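Local coordinates for putative mandelate racemase (Salmonella typhimurium, PDB 2O56), which binds magnesium as a member of the enolase superfamily and probably acts as a hydro-lyase (dehydratase) on a substrate not yet established, at residues 10-15 against 383-388; 155-160 against 209-214; 173-178 against 232-237. One frame throughout, in Å; residues are numbered along the deposited sequence. Where two conformers were deposited one is given.

Interaction 1 (10-15 against 383-388); sequences DIIDVA and QELTEE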
ATOM      1  N   ASP A  10     -16.545   2.052 -47.307  1.00 26.67           N
ATOM      2  CA  ASP A  10     -17.137   3.360 -47.472  1.00 29.51           C
ATOM      3  C   ASP A  10     -17.261   3.987 -46.111  1.00 33.98           C
ATOM      4  O   ASP A  10     -17.745   3.354 -45.175  1.00 27.28           O
ATOM      5  CB  ASP A  10     -18.517   3.248 -48.119  1.00 33.20           C
ATOM      6  CG  ASP A  10     -18.488   2.456 -49.413  1.00 44.80           C
ATOM      7  OD1 ASP A  10     -17.861   2.929 -50.380  1.00 41.59           O
ATOM      8  OD2 ASP A  10     -19.069   1.347 -49.457  1.00 44.09           O
ATOM      9  N   ILE A  11     -16.803   5.227 -45.996  1.00 30.17           N
ATOM     10  CA  ILE A  11     -16.952   5.980 -44.762  1.00 32.43           C
ATOM     11  C   ILE A  11     -17.982   7.079 -45.004  1.00 32.69           C
ATOM     12  O   ILE A  11     -17.745   8.008 -45.781  1.00 30.83           O
ATOM     13  CB  ILE A  11     -15.586   6.518 -44.263  1.00 31.96           C
ATOM     14  CG1 ILE A  11     -14.607   5.352 -44.073  1.00 30.28           C
ATOM     15  CG2 ILE A  11     -15.763   7.230 -42.930  1.00 34.92           C
ATOM     16  CD1 ILE A  11     -13.729   5.030 -45.264  1.00 29.75           C
ATOM     17  N   ILE A  12     -19.134   6.940 -44.349  1.00 30.92           N
ATOM     18  CA  ILE A  12     -20.345   7.675 -44.702  1.00 30.37           C
ATOM     19  C   ILE A  12     -20.696   8.769 -43.682  1.00 40.70           C
ATOM     20  O   ILE A  12     -20.916   8.498 -42.502  1.00 33.63           O
ATOM     21  CB  ILE A  12     -21.549   6.695 -44.896  1.00 34.82           C
ATOM     22  CG1 ILE A  12     -21.222   5.674 -45.988  1.00 29.10           C
ATOM     23  CG2 ILE A  12     -22.844   7.449 -45.233  1.00 27.60           C
ATOM     24  CD1 ILE A  12     -22.012   4.395 -45.940  1.00 25.54           C
ATOM     25  N   ASP A  13     -20.752  10.010 -44.154  1.00 33.72           N
ATOM     26  CA  ASP A  13     -21.167  11.134 -43.335  1.00 32.29           C
ATOM     27  C   ASP A  13     -22.686  11.288 -43.475  1.00 38.48           C
ATOM     28  O   ASP A  13     -23.170  11.942 -44.394  1.00 41.40           O
ATOM     29  CB  ASP A  13     -20.435  12.394 -43.822  1.00 35.53           C
ATOM     30  CG  ASP A  13     -20.542  13.563 -42.858  1.00 42.36           C
ATOM     31  OD1 ASP A  13     -21.049  13.398 -41.729  1.00 51.01           O
ATOM     32  OD2 ASP A  13     -20.100  14.664 -43.241  1.00 43.36           O
ATOM     33  N   VAL A  14     -23.419  10.669 -42.555  1.00 37.59           N
ATOM     34  CA  VAL A  14     -24.846  10.358 -42.724  1.00 37.46           C
ATOM     35  C   VAL A  14     -25.673  11.638 -42.770  1.00 42.53           C
ATOM     36  O   VAL A  14     -25.714  12.389 -41.788  1.00 34.69           O
ATOM     37  CB  VAL A  14     -25.352   9.422 -41.583  1.00 36.68           C
ATOM     38  CG1 VAL A  14     -26.895   9.239 -41.621  1.00 36.61           C
ATOM     39  CG2 VAL A  14     -24.618   8.070 -41.629  1.00 26.37           C
ATOM     40  N   ALA A  15     -26.305  11.882 -43.919  1.00 42.96           N
ATOM     41  CA  ALA A  15     -27.216  13.032 -44.104  1.00 44.25           C
ATOM     42  C   ALA A  15     -28.513  12.832 -43.346  1.00 45.10           C
ATOM     43  O   ALA A  15     -29.103  11.755 -43.390  1.00 51.36           O
ATOM     44  CB  ALA A  15     -27.521  13.263 -45.602  1.00 44.68           C
ATOM     45  N   GLN A 383     -29.436  -4.212 -38.699  1.00 29.25           N
ATOM     46  CA  GLN A 383     -29.635  -2.798 -38.979  1.00 22.83           C
ATOM     47  C   GLN A 383     -28.698  -2.326 -40.078  1.00 33.26           C
ATOM     48  O   GLN A 383     -27.561  -2.791 -40.189  1.00 30.55           O
ATOM     49  CB  GLN A 383     -29.493  -1.959 -37.704  1.00 29.86           C
ATOM     50  CG  GLN A 383     -30.026  -0.515 -37.830  1.00 27.27           C
ATOM     51  CD  GLN A 383     -31.503  -0.430 -38.228  1.00 34.89           C
ATOM     52  OE1 GLN A 383     -31.858  -0.658 -39.390  1.00 38.24           O
ATOM     53  NE2 GLN A 383     -32.364  -0.054 -37.269  1.00 23.12           N
ATOM     54  N   GLU A 384     -29.199  -1.427 -40.923  1.00 31.46           N
ATOM     55  CA  GLU A 384     -28.499  -1.003 -42.130  1.00 31.05           C
ATOM     56  C   GLU A 384     -29.024   0.376 -42.482  1.00 31.60           C
ATOM     57  O   GLU A 384     -30.200   0.656 -42.276  1.00 34.49           O
ATOM     58  CB  GLU A 384     -28.845  -1.933 -43.305  1.00 35.52           C
ATOM     59  CG  GLU A 384     -28.182  -3.299 -43.292  1.00 50.63           C
ATOM     60  CD  GLU A 384     -28.344  -4.037 -44.608  1.00 50.84           C
ATOM     61  OE1 GLU A 384     -29.073  -3.524 -45.488  1.00 56.85           O
ATOM     62  OE2 GLU A 384     -27.747  -5.127 -44.754  1.00 54.25           O
ATOM     63  N   LEU A 385     -28.175   1.230 -43.039  1.00 30.01           N
ATOM     64  CA  LEU A 385     -28.649   2.493 -43.615  1.00 35.93           C
ATOM     65  C   LEU A 385     -29.536   2.188 -44.827  1.00 34.56           C
ATOM     66  O   LEU A 385     -29.337   1.177 -45.510  1.00 33.83           O
ATOM     67  CB  LEU A 385     -27.457   3.341 -44.057  1.00 37.87           C
ATOM     68  CG  LEU A 385     -26.535   3.972 -43.013  1.00 31.08           C
ATOM     69  CD1 LEU A 385     -25.494   4.764 -43.760  1.00 28.66           C
ATOM     70  CD2 LEU A 385     -27.327   4.876 -42.064  1.00 22.47           C
ATOM     71  N   THR A 386     -30.499   3.058 -45.102  1.00 36.74           N
ATOM     72  CA  THR A 386     -31.335   2.889 -46.311  1.00 39.22           C
ATOM     73  C   THR A 386     -30.555   3.314 -47.537  1.00 40.16           C
ATOM     74  O   THR A 386     -29.639   4.137 -47.424  1.00 33.95           O
ATOM     75  CB  THR A 386     -32.591   3.768 -46.274  1.00 33.16           C
ATOM     76  OG1 THR A 386     -32.201   5.142 -46.288  1.00 34.22           O
ATOM     77  CG2 THR A 386     -33.426   3.481 -45.055  1.00 28.79           C
ATOM     78  N   GLU A 387     -30.944   2.793 -48.703  1.00 39.83           N
ATOM     79  CA  GLU A 387     -30.351   3.211 -49.982  1.00 41.17           C
ATOM     80  C   GLU A 387     -30.436   4.721 -50.219  1.00 34.66           C
ATOM     81  O   GLU A 387     -29.493   5.334 -50.725  1.00 42.66           O
ATOM     82  CB  GLU A 387     -30.999   2.466 -51.158  1.00 44.50           C
ATOM     83  CG  GLU A 387     -30.557   1.008 -51.310  1.00 55.05           C
ATOM     84  CD  GLU A 387     -29.061   0.856 -51.556  1.00 81.34           C
ATOM     85  OE1 GLU A 387     -28.470   1.697 -52.276  1.00 92.55           O
ATOM     86  OE2 GLU A 387     -28.478  -0.114 -51.031  1.00 82.35           O
ATOM     87  N   GLU A 388     -31.570   5.303 -49.839  1.00 35.94           N
ATOM     88  CA  GLU A 388     -31.827   6.740 -49.997  1.00 42.01           C
ATOM     89  C   GLU A 388     -30.859   7.613 -49.189  1.00 46.42           C
ATOM     90  O   GLU A 388     -30.329   8.606 -49.691  1.00 39.72           O
ATOM     91  CB  GLU A 388     -33.267   7.058 -49.582  1.00 40.48           C
ATOM     92  CG  GLU A 388     -33.647   8.530 -49.710  1.00 63.23           C
ATOM     93  CD  GLU A 388     -35.149   8.771 -49.641  1.00 72.54           C
ATOM     94  OE1 GLU A 388     -35.922   7.786 -49.690  1.00 96.32           O
ATOM     95  OE2 GLU A 388     -35.559   9.949 -49.539  1.00 81.07           O
TER

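Interaction 2 (155-160 against 209-214); sequences QYAQAA and RDAVGP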
ATOM      1  N   GLN A 155     -41.336  21.892 -13.994  1.00 35.30           N
ATOM      2  CA  GLN A 155     -41.133  21.407 -15.363  1.00 34.78           C
ATOM      3  C   GLN A 155     -40.425  20.050 -15.404  1.00 39.51           C
ATOM      4  O   GLN A 155     -40.791  19.182 -16.199  1.00 37.95           O
ATOM      5  CB  GLN A 155     -40.341  22.417 -16.191  1.00 31.20           C
ATOM      6  CG  GLN A 155     -40.975  23.797 -16.316  1.00 42.48           C
ATOM      7  CD  GLN A 155     -40.244  24.672 -17.309  1.00 46.21           C
ATOM      8  OE1 GLN A 155     -40.660  24.815 -18.459  1.00 64.94           O
ATOM      9  NE2 GLN A 155     -39.142  25.256 -16.876  1.00 42.61           N
ATOM     10  N   TYR A 156     -39.410  19.881 -14.550  1.00 39.18           N
ATOM     11  CA  TYR A 156     -38.655  18.622 -14.459  1.00 33.65           C
ATOM     12  C   TYR A 156     -39.548  17.487 -13.950  1.00 33.33           C
ATOM     13  O   TYR A 156     -39.569  16.384 -14.520  1.00 31.05           O
ATOM     14  CB  TYR A 156     -37.411  18.813 -13.565  1.00 34.20           C
ATOM     15  CG  TYR A 156     -36.246  19.524 -14.251  1.00 30.89           C
ATOM     16  CD1 TYR A 156     -35.109  18.823 -14.651  1.00 41.74           C
ATOM     17  CD2 TYR A 156     -36.277  20.895 -14.479  1.00 27.29           C
ATOM     18  CE1 TYR A 156     -34.044  19.472 -15.271  1.00 25.31           C
ATOM     19  CE2 TYR A 156     -35.222  21.545 -15.102  1.00 30.69           C
ATOM     20  CZ  TYR A 156     -34.110  20.836 -15.491  1.00 29.12           C
ATOM     21  OH  TYR A 156     -33.074  21.506 -16.108  1.00 31.62           O
ATOM     22  N   ALA A 157     -40.318  17.770 -12.897  1.00 34.78           N
ATOM     23  CA  ALA A 157     -41.328  16.834 -12.385  1.00 31.83           C
ATOM     24  C   ALA A 157     -42.298  16.388 -13.477  1.00 37.94           C
ATOM     25  O   ALA A 157     -42.605  15.196 -13.604  1.00 38.69           O
ATOM     26  CB  ALA A 157     -42.089  17.465 -11.253  1.00 35.39           C
ATOM     27  N   GLN A 158     -42.777  17.360 -14.257  1.00 40.70           N
ATOM     28  CA  GLN A 158     -43.713  17.110 -15.352  1.00 39.50           C
ATOM     29  C   GLN A 158     -43.133  16.208 -16.435  1.00 38.51           C
ATOM     30  O   GLN A 158     -43.779  15.245 -16.841  1.00 34.46           O
ATOM     31  CB  GLN A 158     -44.196  18.426 -15.973  1.00 39.25           C
ATOM     32  CG  GLN A 158     -45.422  18.270 -16.871  1.00 67.65           C
ATOM     33  CD  GLN A 158     -46.454  17.309 -16.300  1.00 76.18           C
ATOM     34  OE1 GLN A 158     -47.061  17.578 -15.256  1.00 67.61           O
ATOM     35  NE2 GLN A 158     -46.654  16.177 -16.981  1.00 56.18           N
ATOM     36  N   ALA A 159     -41.918  16.513 -16.897  1.00 36.17           N
ATOM     37  CA  ALA A 159     -41.279  15.700 -17.938  1.00 30.79           C
ATOM     38  C   ALA A 159     -41.073  14.255 -17.461  1.00 31.57           C
ATOM     39  O   ALA A 159     -41.228  13.307 -18.243  1.00 37.10           O
ATOM     40  CB  ALA A 159     -39.967  16.326 -18.388  1.00 31.65           C
ATOM     41  N   ALA A 160     -40.764  14.108 -16.171  1.00 31.59           N
ATOM     42  CA  ALA A 160     -40.576  12.805 -15.533  1.00 32.12           C
ATOM     43  C   ALA A 160     -41.884  12.037 -15.493  1.00 35.49           C
ATOM     44  O   ALA A 160     -41.917  10.830 -15.754  1.00 31.33           O
ATOM     45  CB  ALA A 160     -40.049  12.985 -14.121  1.00 28.96           C
ATOM     46  N   ARG A 209     -38.427  13.397  -7.671  1.00 30.93           N
ATOM     47  CA  ARG A 209     -38.649  12.293  -6.725  1.00 32.34           C
ATOM     48  C   ARG A 209     -40.031  12.374  -6.054  1.00 32.44           C
ATOM     49  O   ARG A 209     -40.692  11.348  -5.825  1.00 32.18           O
ATOM     50  CB  ARG A 209     -37.526  12.233  -5.671  1.00 27.74           C
ATOM     51  CG  ARG A 209     -37.746  11.246  -4.495  1.00 29.11           C
ATOM     52  CD  ARG A 209     -37.942   9.785  -4.942  1.00 35.92           C
ATOM     53  NE  ARG A 209     -36.686   9.169  -5.376  1.00 29.30           N
ATOM     54  CZ  ARG A 209     -36.575   8.273  -6.349  1.00 32.40           C
ATOM     55  NH1 ARG A 209     -37.645   7.864  -7.022  1.00 26.54           N
ATOM     56  NH2 ARG A 209     -35.369   7.786  -6.659  1.00 28.73           N
ATOM     57  N   ASP A 210     -40.454  13.598  -5.744  1.00 36.25           N
ATOM     58  CA  ASP A 210     -41.784  13.853  -5.175  1.00 39.31           C
ATOM     59  C   ASP A 210     -42.901  13.474  -6.146  1.00 41.08           C
ATOM     60  O   ASP A 210     -43.914  12.900  -5.745  1.00 46.45           O
ATOM     61  CB  ASP A 210     -41.907  15.328  -4.780  1.00 37.21           C
ATOM     62  CG  ASP A 210     -41.143  15.654  -3.507  1.00 55.98           C
ATOM     63  OD1 ASP A 210     -40.902  14.719  -2.706  1.00 65.77           O
ATOM     64  OD2 ASP A 210     -40.783  16.842  -3.310  1.00 72.46           O
ATOM     65  N   ALA A 211     -42.696  13.791  -7.422  1.00 36.19           N
ATOM     66  CA  ALA A 211     -43.656  13.480  -8.467  1.00 38.06           C
ATOM     67  C   ALA A 211     -43.777  11.981  -8.753  1.00 43.78           C
ATOM     68  O   ALA A 211     -44.885  11.454  -8.832  1.00 35.90           O
ATOM     69  CB  ALA A 211     -43.331  14.245  -9.739  1.00 35.35           C
ATOM     70  N   VAL A 212     -42.652  11.289  -8.904  1.00 34.59           N
ATOM     71  CA  VAL A 212     -42.695   9.920  -9.403  1.00 31.51           C
ATOM     72  C   VAL A 212     -42.872   8.853  -8.309  1.00 28.75           C
ATOM     73  O   VAL A 212     -43.251   7.726  -8.596  1.00 39.16           O
ATOM     74  CB  VAL A 212     -41.467   9.602 -10.296  1.00 31.06           C
ATOM     75  CG1 VAL A 212     -41.431  10.516 -11.510  1.00 33.94           C
ATOM     76  CG2 VAL A 212     -40.220   9.746  -9.496  1.00 23.95           C
ATOM     77  N   GLY A 213     -42.597   9.201  -7.060  1.00 29.33           N
ATOM     78  CA  GLY A 213     -42.619   8.225  -5.984  1.00 28.05           C
ATOM     79  C   GLY A 213     -41.338   7.413  -5.870  1.00 33.40           C
ATOM     80  O   GLY A 213     -40.373   7.659  -6.610  1.00 34.21           O
ATOM     81  N   PRO A 214     -41.314   6.445  -4.936  1.00 36.75           N
ATOM     82  CA  PRO A 214     -40.103   5.665  -4.635  1.00 36.73           C
ATOM     83  C   PRO A 214     -39.729   4.632  -5.695  1.00 39.40           C
ATOM     84  O   PRO A 214     -38.561   4.229  -5.769  1.00 37.16           O
ATOM     85  CB  PRO A 214     -40.449   4.963  -3.315  1.00 39.24           C
ATOM     86  CG  PRO A 214     -41.944   4.850  -3.328  1.00 39.39           C
ATOM     87  CD  PRO A 214     -42.454   6.056  -4.076  1.00 38.20           C
TER

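Interaction 3 (173-178 against 232-237); sequences VDTVAM and IQFGRM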
ATOM      1  N   VAL A 173     -31.345  12.464 -15.601  1.00 26.07           N
ATOM      2  CA  VAL A 173     -31.463  13.898 -15.724  1.00 28.35           C
ATOM      3  C   VAL A 173     -30.225  14.583 -15.177  1.00 24.33           C
ATOM      4  O   VAL A 173     -29.709  14.206 -14.116  1.00 27.87           O
ATOM      5  CB  VAL A 173     -32.736  14.392 -14.979  1.00 25.31           C
ATOM      6  CG1 VAL A 173     -32.665  14.067 -13.485  1.00 27.04           C
ATOM      7  CG2 VAL A 173     -32.978  15.860 -15.245  1.00 28.30           C
ATOM      8  N   ASP A 174     -29.735  15.577 -15.915  1.00 25.01           N
ATOM      9  CA  ASP A 174     -28.751  16.524 -15.403  1.00 25.65           C
ATOM     10  C   ASP A 174     -29.499  17.770 -14.947  1.00 29.58           C
ATOM     11  O   ASP A 174     -29.912  18.577 -15.775  1.00 27.18           O
ATOM     12  CB  ASP A 174     -27.751  16.877 -16.523  1.00 27.83           C
ATOM     13  CG  ASP A 174     -26.608  17.778 -16.057  1.00 34.39           C
ATOM     14  OD1 ASP A 174     -26.728  18.467 -15.016  1.00 36.31           O
ATOM     15  OD2 ASP A 174     -25.571  17.804 -16.765  1.00 34.48           O
ATOM     16  N   THR A 175     -29.648  17.929 -13.630  1.00 30.64           N
ATOM     17  CA  THR A 175     -30.400  19.050 -13.072  1.00 28.90           C
ATOM     18  C   THR A 175     -29.540  20.278 -12.759  1.00 35.81           C
ATOM     19  O   THR A 175     -30.073  21.286 -12.300  1.00 28.51           O
ATOM     20  CB  THR A 175     -31.127  18.667 -11.802  1.00 32.14           C
ATOM     21  OG1 THR A 175     -30.172  18.268 -10.810  1.00 31.03           O
ATOM     22  CG2 THR A 175     -32.141  17.560 -12.056  1.00 29.33           C
ATOM     23  N   VAL A 176     -28.225  20.198 -13.003  1.00 31.79           N
ATOM     24  CA  VAL A 176     -27.308  21.274 -12.593  1.00 30.31           C
ATOM     25  C   VAL A 176     -26.906  22.221 -13.733  1.00 32.20           C
ATOM     26  O   VAL A 176     -26.760  23.432 -13.521  1.00 39.35           O
ATOM     27  CB  VAL A 176     -26.063  20.713 -11.835  1.00 31.76           C
ATOM     28  CG1 VAL A 176     -25.032  21.789 -11.571  1.00 29.63           C
ATOM     29  CG2 VAL A 176     -26.489  20.136 -10.514  1.00 22.44           C
ATOM     30  N   ALA A 177     -26.746  21.673 -14.940  1.00 33.37           N
ATOM     31  CA  ALA A 177     -26.033  22.364 -16.026  1.00 36.26           C
ATOM     32  C   ALA A 177     -26.909  23.353 -16.823  1.00 37.99           C
ATOM     33  O   ALA A 177     -26.413  24.096 -17.673  1.00 34.43           O
ATOM     34  CB  ALA A 177     -25.383  21.348 -16.959  1.00 31.66           C
ATOM     35  N   MET A 178     -28.210  23.364 -16.552  1.00 34.83           N
ATOM     36  CA  MET A 178     -29.079  24.426 -17.060  1.00 34.31           C
ATOM     37  C   MET A 178     -29.191  25.483 -15.969  1.00 31.92           C
ATOM     38  O   MET A 178     -29.567  25.161 -14.839  1.00 39.19           O
ATOM     39  CB  MET A 178     -30.480  23.878 -17.374  1.00 39.30           C
ATOM     40  CG  MET A 178     -31.350  24.788 -18.271  1.00 36.27           C
ATOM     41  SD  MET A 178     -30.940  24.638 -20.024  1.00 44.47           S
ATOM     42  CE  MET A 178     -31.424  22.949 -20.381  1.00 35.31           C
ATOM     43  N   ILE A 232     -18.671  15.981  -5.325  1.00 19.63           N
ATOM     44  CA  ILE A 232     -18.904  15.590  -3.929  1.00 19.21           C
ATOM     45  C   ILE A 232     -19.952  16.463  -3.236  1.00 27.56           C
ATOM     46  O   ILE A 232     -20.811  15.951  -2.536  1.00 25.19           O
ATOM     47  CB  ILE A 232     -17.600  15.525  -3.107  1.00 27.02           C
ATOM     48  CG1 ILE A 232     -16.749  14.325  -3.574  1.00 23.16           C
ATOM     49  CG2 ILE A 232     -17.901  15.419  -1.593  1.00 23.93           C
ATOM     50  CD1 ILE A 232     -15.279  14.426  -3.159  1.00 24.36           C
ATOM     51  N   GLN A 233     -19.881  17.773  -3.453  1.00 25.12           N
ATOM     52  CA  GLN A 233     -20.833  18.714  -2.836  1.00 24.52           C
ATOM     53  C   GLN A 233     -22.261  18.349  -3.267  1.00 26.18           C
ATOM     54  O   GLN A 233     -23.153  18.178  -2.437  1.00 30.08           O
ATOM     55  CB  GLN A 233     -20.487  20.137  -3.286  1.00 27.26           C
ATOM     56  CG  GLN A 233     -21.025  21.227  -2.360  1.00 31.15           C
ATOM     57  CD  GLN A 233     -20.685  22.628  -2.848  1.00 33.45           C
ATOM     58  OE1 GLN A 233     -19.654  22.852  -3.480  1.00 31.77           O
ATOM     59  NE2 GLN A 233     -21.572  23.575  -2.566  1.00 31.09           N
ATOM     60  N   PHE A 234     -22.445  18.182  -4.574  1.00 25.33           N
ATOM     61  CA  PHE A 234     -23.738  17.824  -5.131  1.00 27.06           C
ATOM     62  C   PHE A 234     -24.222  16.437  -4.737  1.00 34.43           C
ATOM     63  O   PHE A 234     -25.384  16.262  -4.355  1.00 23.45           O
ATOM     64  CB  PHE A 234     -23.757  17.985  -6.651  1.00 26.32           C
ATOM     65  CG  PHE A 234     -25.132  17.874  -7.228  1.00 30.57           C
ATOM     66  CD1 PHE A 234     -26.120  18.797  -6.870  1.00 24.87           C
ATOM     67  CD2 PHE A 234     -25.459  16.831  -8.086  1.00 25.35           C
ATOM     68  CE1 PHE A 234     -27.399  18.691  -7.379  1.00 31.21           C
ATOM     69  CE2 PHE A 234     -26.742  16.724  -8.603  1.00 32.81           C
ATOM     70  CZ  PHE A 234     -27.713  17.663  -8.244  1.00 23.34           C
ATOM     71  N   GLY A 235     -23.341  15.443  -4.810  1.00 23.74           N
ATOM     72  CA  GLY A 235     -23.758  14.065  -4.487  1.00 22.55           C
ATOM     73  C   GLY A 235     -24.281  13.924  -3.069  1.00 24.33           C
ATOM     74  O   GLY A 235     -25.280  13.227  -2.826  1.00 29.56           O
ATOM     75  N   ARG A 236     -23.616  14.598  -2.134  1.00 27.68           N
ATOM     76  CA  ARG A 236     -23.999  14.593  -0.718  0.60 32.52           C
ATOM     77  C   ARG A 236     -25.374  15.230  -0.504  1.00 25.51           C
ATOM     78  O   ARG A 236     -26.121  14.823   0.373  1.00 31.00           O
ATOM     79  CB  ARG A 236     -22.968  15.350   0.121  0.60 31.80           C
ATOM     80  CG  ARG A 236     -21.718  14.549   0.464  0.60 42.84           C
ATOM     81  CD  ARG A 236     -20.873  15.279   1.497  0.60 48.84           C
ATOM     82  NE  ARG A 236     -19.658  14.543   1.830  0.60 43.63           N
ATOM     83  CZ  ARG A 236     -18.474  15.103   2.060  0.60 49.15           C
ATOM     84  NH1 ARG A 236     -18.320  16.425   1.995  0.60 35.41           N
ATOM     85  NH2 ARG A 236     -17.436  14.331   2.351  0.60 29.54           N
ATOM     86  N   MET A 237     -25.681  16.245  -1.311  1.00 26.89           N
ATOM     87  CA  MET A 237     -26.993  16.924  -1.287  1.00 34.03           C
ATOM     88  C   MET A 237     -28.124  15.991  -1.741  1.00 34.53           C
ATOM     89  O   MET A 237     -29.215  15.998  -1.163  1.00 35.08           O
ATOM     90  CB  MET A 237     -26.974  18.152  -2.191  1.00 28.91           C
ATOM     91  CG  MET A 237     -26.123  19.311  -1.683  1.00 40.40           C
ATOM     92  SD  MET A 237     -26.286  20.797  -2.712  1.00 46.46           S
ATOM     93  CE  MET A 237     -28.011  21.133  -2.460  1.00 34.33           C
TER

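Interaction 1 (10-15 against 383-388)
Leu385 rests one branch, CD1, against Ile12 and Val14, and nearly all of the contact gathers round that single methyl group. Leu385 CD1 lies 4.0 Å from Ile12 CG2, and the two side chains reach toward each other tip to tip. Ile12 CD1 comes almost as near to the same methyl, at 4.1 Å from Leu385 CD1, which therefore meets both branches of the isoleucine. From the other neighbour Val14 CG2 approaches Leu385 CD1 at 4.0 Å, its side chain slanting across that of the leucine. In Leu385 the first torsion sets CG opposite the carbonyl carbon (chi1 -70°) and the second is extended (chi2 -179°), which carries CD1 out to the far end of the chain. All three residues are buried and no hydrogen bond crosses between the segments, leaving a purely apolar contact at ordinary van der Waals distances. Strand 6-13 belongs to the antiparallel sheet of the N-terminal capping domain in this two-domain enolase-superfamily fold. From the barrel domain the chain comes back to that sheet through 383-388, and strand 395-398 then pairs with strand 6-13. The backbones themselves stay well apart, with Val14 CA and Leu385 CA 8.8 Å from each other. Away from the apolar centre the contact gives way to polar and charged groups. Glu387 and Glu388 open helix 387-392 on the exposed side, behind Thr386 at the N-cap, and Glu387 pairs with Lys391 one turn on. Glu384, only partly exposed, forms salt bridges with Lys363 and Lys112. Glu384 N also donates to Gln383 OE1 at 3.2 Å, using a lone pair of that side-chain amide oxygen. Asp13, on the strand, turns to a salt bridge with Arg26.

Interaction 2 (155-160 against 209-214)
Ala211 points its CB toward helix 153-165 and meets the flank of Ala157, the Ala211 and Ala157 CB atoms 3.8 Å apart. This pair gives the two helices their closest CA-CA approach within the segments, 5.7 Å between Ala157 CA and Ala211 CA. So short a separation is possible because neither side chain extends beyond CB. Ala211 CB also lies 4.0 Å from Ala157 O and so rests against backbone as well as methyl. About one turn along, Ala160 CB points toward the other helix and meets Val212 CG1 at 3.9 Å. With chi1 at -61°, Val212 CG1 lies across from the C=O carbon of its own residue and points to Ala160. The valine fills a wider gap than the alanine pair does, Ala160 CA and Val212 CA being 7.1 Å apart. No hydrogen bond joins the segments; the four side chains make small apolar contacts only. Just past Val212 the helix ends at Gly213, whose positive phi (82°) turns the chain away. Arg209 reaches forward to this end, its NH1 donating to Gly213 O at 2.8 Å, and its guanidinium also reaches the carbonyls of Val216 and Leu241. Leu161 and Val164 of helix 153-165 continue the packing onto Ala211 and Val212, and Ile208 of helix 195-212 covers Ala160. These are outer helices of the barrel domain: helix 153-165 leads into strand 170-173, and helix 195-212 into the adjacent parallel strand 217-221.

Interaction 3 (173-178 against 232-237)
Val176 lays its CG2 methyl over one face of the Phe234 ring, 3.5 Å above the plane and offset toward the rim. This is a CH-pi contact, with Val176 CG2 3.6 Å from the centroid of the Phe234 ring and 17° off the ring normal. The methyl sits at 3.6 Å from both Phe234 CE1 and Phe234 CZ, so it covers the outer part of the ring, and the valine and phenylalanine run alongside, pointing opposite ways. Phe234 reaches the loop because its CG stands opposite the backbone N (chi1 -169°), directing the ring from helix 228-238 toward the loop. Thr175 approaches more obliquely, its OG1 3.6 Å from Phe234 CZ and its side chain roughly at right angles to that of the phenylalanine. The polar need of this buried hydroxyl is met elsewhere, by a hydrogen bond with the carbonyl O of Gly201. The loop from Asp174 on follows strand 170-173 at the C-terminal end of the barrel strands, the end that carries the magnesium ligands Glu221, Glu247 and Glu273. The Thr175 side chain is about 8 Å from that of Glu221, near the metal site without being one of its ligands. An Asx turn shapes the loop, Asp174 OD1 accepting from Val176 N at 3.0 Å, nearly along its C-O axis; Ala177 N, 3.2 Å from Asp174 OD1 and above the carboxylate plane, extends it to an Asx motif. These two bonds hold the backbone on either side of Val176 CA and probably help fix where its methyl falls. The other carboxylate oxygen, Asp174 OD2, is hydrogen-bonded to His223 ND1. Leu198 of helix 195-212 and Met222 also pack on Phe234, while Tyr156 of helix 153-165 touches Thr175.

Interactions 2 and 3 belong to the C-terminal barrel domain, on the same side of the chain's centre, with centres 16 Å apart; interaction 1 is remote, 38 Å from either between centres. Tyr156 joins the near pair, its CD1 packing 3.7 Å from Val173 CG2. Along the chain their segments alternate (155-160, 173-178, 209-214, 232-237), so the two contacts cross along the chain within the barrel domain, with helix 195-212 bordering both. Both are nested inside the span closed by 10-15 and 383-388, which brings regions near the chain's two ends together at the capping domain. Of the three, interaction 3 lies toward the magnesium site.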